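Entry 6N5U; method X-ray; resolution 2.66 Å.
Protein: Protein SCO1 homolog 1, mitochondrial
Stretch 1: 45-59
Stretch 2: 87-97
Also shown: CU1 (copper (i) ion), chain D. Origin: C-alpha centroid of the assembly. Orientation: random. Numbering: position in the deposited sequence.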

# COMPACT_ATOMS: atom_id res chain seq x y z
N ILE A 45 -11.34 -4.66 6.78
CA ILE A 45 -10.98 -3.52 5.93
C ILE A 45 -9.77 -3.81 5.01
O ILE A 45 -9.98 -3.79 3.79
CB ILE A 45 -10.76 -2.23 6.78
CG1 ILE A 45 -12.01 -1.88 7.66
CG2 ILE A 45 -10.31 -1.04 5.92
CD1 ILE A 45 -13.41 -1.65 6.93
N CYS A 46 -8.55 -4.06 5.57
CA CYS A 46 -7.32 -4.33 4.81
C CYS A 46 -7.47 -5.54 3.89
O CYS A 46 -7.24 -5.34 2.69
CB CYS A 46 -6.08 -4.43 5.69
SG CYS A 46 -5.63 -2.90 6.56
N PRO A 47 -7.90 -6.76 4.35
CA PRO A 47 -8.08 -7.88 3.40
C PRO A 47 -8.98 -7.50 2.20
O PRO A 47 -8.60 -7.80 1.06
CB PRO A 47 -8.70 -8.98 4.26
CG PRO A 47 -8.20 -8.72 5.61
CD PRO A 47 -8.21 -7.22 5.73
N ASP A 48 -10.10 -6.76 2.43
CA ASP A 48 -11.01 -6.34 1.36
C ASP A 48 -10.36 -5.40 0.36
O ASP A 48 -10.49 -5.60 -0.85
CB ASP A 48 -12.31 -5.72 1.92
CG ASP A 48 -13.19 -6.66 2.71
OD1 ASP A 48 -13.02 -7.90 2.59
OD2 ASP A 48 -14.06 -6.16 3.46
N GLU A 49 -9.71 -4.34 0.86
CA GLU A 49 -9.02 -3.31 0.09
C GLU A 49 -7.91 -3.88 -0.77
O GLU A 49 -7.77 -3.48 -1.93
CB GLU A 49 -8.49 -2.24 1.03
CG GLU A 49 -9.60 -1.46 1.71
CD GLU A 49 -10.51 -0.71 0.76
OE1 GLU A 49 -10.06 0.34 0.24
OE2 GLU A 49 -11.65 -1.17 0.51
N LEU A 50 -7.14 -4.85 -0.21
CA LEU A 50 -6.08 -5.51 -0.94
C LEU A 50 -6.62 -6.46 -1.97
O LEU A 50 -6.07 -6.52 -3.07
CB LEU A 50 -5.09 -6.22 -0.00
CG LEU A 50 -4.13 -5.32 0.78
CD1 LEU A 50 -3.46 -6.12 1.87
CD2 LEU A 50 -3.10 -4.62 -0.15
N ILE A 51 -7.71 -7.18 -1.65
CA ILE A 51 -8.33 -8.09 -2.64
C ILE A 51 -8.75 -7.22 -3.85
O ILE A 51 -8.40 -7.56 -4.99
CB ILE A 51 -9.50 -8.96 -2.06
CG1 ILE A 51 -8.99 -10.06 -1.11
CG2 ILE A 51 -10.31 -9.60 -3.20
CD1 ILE A 51 -10.04 -10.58 -0.10
N LYS A 52 -9.43 -6.06 -3.58
CA LYS A 52 -9.85 -5.04 -4.56
C LYS A 52 -8.64 -4.60 -5.38
O LYS A 52 -8.69 -4.65 -6.60
CB LYS A 52 -10.44 -3.81 -3.84
CG LYS A 52 -11.12 -2.78 -4.76
CD LYS A 52 -11.00 -1.32 -4.29
CE LYS A 52 -11.60 -1.03 -2.93
NZ LYS A 52 -11.46 0.41 -2.59
N LEU A 53 -7.54 -4.21 -4.70
CA LEU A 53 -6.29 -3.79 -5.33
C LEU A 53 -5.66 -4.86 -6.23
O LEU A 53 -5.27 -4.55 -7.35
CB LEU A 53 -5.29 -3.28 -4.28
CG LEU A 53 -3.96 -2.74 -4.78
CD1 LEU A 53 -4.16 -1.63 -5.84
CD2 LEU A 53 -3.08 -2.27 -3.61
N ALA A 54 -5.57 -6.12 -5.76
CA ALA A 54 -4.98 -7.21 -6.52
C ALA A 54 -5.78 -7.47 -7.78
O ALA A 54 -5.18 -7.56 -8.86
CB ALA A 54 -4.95 -8.45 -5.66
N ALA A 55 -7.13 -7.49 -7.69
CA ALA A 55 -7.99 -7.70 -8.85
C ALA A 55 -7.93 -6.50 -9.78
O ALA A 55 -8.03 -6.69 -11.00
CB ALA A 55 -9.42 -7.96 -8.41
N ALA A 56 -7.73 -5.27 -9.21
CA ALA A 56 -7.59 -4.03 -9.98
C ALA A 56 -6.28 -4.06 -10.80
O ALA A 56 -6.32 -3.78 -12.00
CB ALA A 56 -7.64 -2.82 -9.07
N ILE A 57 -5.15 -4.52 -10.17
CA ILE A 57 -3.83 -4.68 -10.80
C ILE A 57 -3.93 -5.49 -12.08
O ILE A 57 -3.43 -5.03 -13.13
CB ILE A 57 -2.76 -5.23 -9.80
CG1 ILE A 57 -2.43 -4.21 -8.68
CG2 ILE A 57 -1.47 -5.73 -10.49
CD1 ILE A 57 -2.06 -2.74 -9.11
N ASP A 58 -4.64 -6.64 -12.01
CA ASP A 58 -4.88 -7.54 -13.15
C ASP A 58 -5.79 -6.95 -14.21
O ASP A 58 -5.54 -7.14 -15.40
CB ASP A 58 -5.45 -8.89 -12.65
CG ASP A 58 -4.48 -9.71 -11.80
OD1 ASP A 58 -3.27 -9.36 -11.77
OD2 ASP A 58 -4.93 -10.70 -11.16
N LYS A 59 -6.86 -6.24 -13.80
CA LYS A 59 -7.79 -5.61 -14.74
C LYS A 59 -7.12 -4.49 -15.53
O LYS A 59 -7.26 -4.44 -16.75
CB LYS A 59 -9.03 -5.11 -14.00
CG LYS A 59 -9.99 -6.21 -13.61
CD LYS A 59 -11.42 -5.73 -13.79
CE LYS A 59 -12.41 -6.74 -13.31
NZ LYS A 59 -12.20 -8.08 -13.93
CU CU1 D . -7.04 -2.08 8.28
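Stretch 2 (87-97) EYVKEFHPKLI

Stretch 1 is helical throughout; from Glu 49 to Lys 59 each amide bonds to the carbonyl four residues earlier, the bond from Asp 58 N to Ala 54 O (3.3 Å) being weak. Stretch 2 lies along one side of it in a changing conformation. Glu 87 to Val 89 belong to a helix that began earlier in the chain, Lys 90 to Phe 92 keep helical torsions without the regular bonding, and His 93, with phi/psi of -162/141, is extended. A type I turn from His 93 to Leu 96 follows, closed by a weak bond from Leu 96 N to His 93 O (3.4 Å). From Tyr 88 through His 93 the two stretches advance in the same general sense: Tyr 88 lies near Cys 46 and Pro 47, Phe 92 near Ile 51 (CA to CA 6.1 Å), and His 93 beside Ala 54 (CA to CA 5.6 Å) with its ring reaching on to Asp 58. After the turn, Leu 96 comes back to Leu 50.

The contact buries 478 Å² in all, and apolar packing centres on Leu 50, whose CA-to-CB bond points toward stretch 2. Leu 50 CB lies over one face of the Phe 92 ring, 3.6 Å from Phe 92 CD1, and Leu 50 CD1 sits 3.8 Å from the centroid of that ring, 15° off its normal, a CH-pi contact. The same methyl meets Tyr 88 CE2 at 3.8 Å, while Leu 50 CD2 touches Leu 96 CD2 at 4.0 Å. A branched leucine suits such a site because its two methyls can meet different neighbours. The long ring of Tyr 88 packs by its carbon CE2 on Leu 50, while its OH end extends to Pro 47 CG at 3.7 Å and Cys 46 CB at 3.9 Å. Phe 92 is broad enough to reach farther along the helix, with CE1 3.7 Å from Pro 47 O and CD1 4.1 Å from Ile 51 CG1.

Close backbone approach is accommodated at Ala 54. Its small side chain lets the chain come near, with Ala 54 CB 3.4 Å from Phe 92 O, and Ala 54 O lies 3.4 Å from His 93 CD2.

The polar link is a hydrogen bond from His 93 NE2 to Asp 58 OD1, 2.7 Å long with an N-H...O angle of 161°. The carboxylate oxygen lies at the edge of the imidazole, near its plane, where the N-H points. On the other ring nitrogen, His 93 ND1 accepts from Lys 95 N at 3.0 Å, so histidine, able to donate and accept at once, ties the helix to the turn. Ile 57 CG2 packs 3.7 Å from His 93 NE2.

Cys 46 SG binds the copper ion (CU) at 2.4 Å, alongside two ligand atoms from elsewhere in the structure; cysteine sulfur is a soft ligand suited to copper(I).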

# COMPACT_ATOMS: atom_id res chain seq x y z
N GLU A 87 4.63 -13.24 4.52
CA GLU A 87 3.62 -14.28 4.53
C GLU A 87 2.23 -13.74 4.17
O GLU A 87 1.49 -14.37 3.42
CB GLU A 87 3.62 -15.01 5.90
CG GLU A 87 4.69 -16.08 6.01
CD GLU A 87 4.93 -16.69 7.38
OE1 GLU A 87 4.59 -16.04 8.40
OE2 GLU A 87 5.48 -17.82 7.45
N TYR A 88 1.91 -12.54 4.66
CA TYR A 88 0.64 -11.86 4.43
C TYR A 88 0.46 -11.42 2.99
O TYR A 88 -0.56 -11.75 2.40
CB TYR A 88 0.50 -10.67 5.38
CG TYR A 88 -0.85 -9.98 5.38
CD1 TYR A 88 -1.96 -10.57 5.98
CD2 TYR A 88 -1.00 -8.70 4.86
CE1 TYR A 88 -3.19 -9.92 6.03
CE2 TYR A 88 -2.23 -8.04 4.89
CZ TYR A 88 -3.32 -8.65 5.49
OH TYR A 88 -4.54 -8.02 5.52
N VAL A 89 1.46 -10.69 2.41
CA VAL A 89 1.40 -10.10 1.06
C VAL A 89 1.28 -11.16 -0.03
O VAL A 89 0.50 -10.97 -0.97
CB VAL A 89 2.52 -9.06 0.73
CG1 VAL A 89 2.43 -7.82 1.62
CG2 VAL A 89 3.93 -9.65 0.75
N LYS A 90 1.99 -12.29 0.13
CA LYS A 90 1.98 -13.41 -0.82
C LYS A 90 0.58 -13.99 -1.06
O LYS A 90 0.35 -14.61 -2.11
CB LYS A 90 2.94 -14.51 -0.34
CG LYS A 90 4.42 -14.28 -0.66
CD LYS A 90 4.78 -14.15 -2.15
CE LYS A 90 6.28 -14.07 -2.35
NZ LYS A 90 6.92 -15.42 -2.30
N GLU A 91 -0.35 -13.79 -0.09
CA GLU A 91 -1.73 -14.29 -0.09
C GLU A 91 -2.67 -13.59 -1.07
O GLU A 91 -3.65 -14.20 -1.50
CB GLU A 91 -2.37 -14.16 1.31
CG GLU A 91 -1.71 -14.95 2.44
CD GLU A 91 -2.32 -14.72 3.81
OE1 GLU A 91 -3.37 -14.04 3.91
OE2 GLU A 91 -1.75 -15.23 4.80
N PHE A 92 -2.40 -12.30 -1.38
CA PHE A 92 -3.27 -11.44 -2.21
C PHE A 92 -2.96 -11.41 -3.69
O PHE A 92 -3.88 -11.41 -4.51
CB PHE A 92 -3.25 -10.01 -1.68
CG PHE A 92 -3.69 -9.89 -0.25
CD1 PHE A 92 -5.04 -9.77 0.07
CD2 PHE A 92 -2.77 -9.94 0.80
CE1 PHE A 92 -5.45 -9.65 1.39
CE2 PHE A 92 -3.19 -9.85 2.12
CZ PHE A 92 -4.53 -9.71 2.41
N HIS A 93 -1.67 -11.29 -4.02
CA HIS A 93 -1.18 -11.17 -5.38
C HIS A 93 0.30 -11.49 -5.37
O HIS A 93 1.02 -11.08 -4.46
CB HIS A 93 -1.38 -9.73 -5.87
CG HIS A 93 -1.35 -9.58 -7.36
ND1 HIS A 93 -0.16 -9.55 -8.05
CD2 HIS A 93 -2.37 -9.39 -8.24
CE1 HIS A 93 -0.48 -9.38 -9.32
NE2 HIS A 93 -1.80 -9.26 -9.47
N PRO A 94 0.82 -12.21 -6.39
CA PRO A 94 2.26 -12.50 -6.40
C PRO A 94 3.14 -11.26 -6.61
O PRO A 94 4.34 -11.33 -6.33
CB PRO A 94 2.43 -13.55 -7.51
CG PRO A 94 1.23 -13.49 -8.32
CD PRO A 94 0.13 -12.82 -7.56
N LYS A 95 2.57 -10.12 -7.05
CA LYS A 95 3.36 -8.94 -7.34
C LYS A 95 3.18 -7.85 -6.29
O LYS A 95 3.64 -6.72 -6.50
CB LYS A 95 3.10 -8.44 -8.79
CG LYS A 95 3.83 -9.33 -9.82
CD LYS A 95 3.36 -9.10 -11.23
CE LYS A 95 4.15 -9.87 -12.25
NZ LYS A 95 3.75 -9.49 -13.64
N LEU A 96 2.65 -8.22 -5.11
CA LEU A 96 2.46 -7.28 -4.00
C LEU A 96 3.66 -7.21 -3.06
O LEU A 96 3.93 -8.15 -2.33
CB LEU A 96 1.13 -7.56 -3.23
CG LEU A 96 0.83 -6.80 -1.91
CD1 LEU A 96 0.66 -5.32 -2.12
CD2 LEU A 96 -0.42 -7.34 -1.28
N ILE A 97 4.36 -6.06 -3.08
CA ILE A 97 5.51 -5.68 -2.24
C ILE A 97 4.98 -5.26 -0.85
O ILE A 97 4.01 -4.51 -0.76
CB ILE A 97 6.29 -4.51 -2.93
CG1 ILE A 97 6.95 -4.98 -4.24
CG2 ILE A 97 7.30 -3.82 -1.99
CD1 ILE A 97 7.72 -3.89 -5.02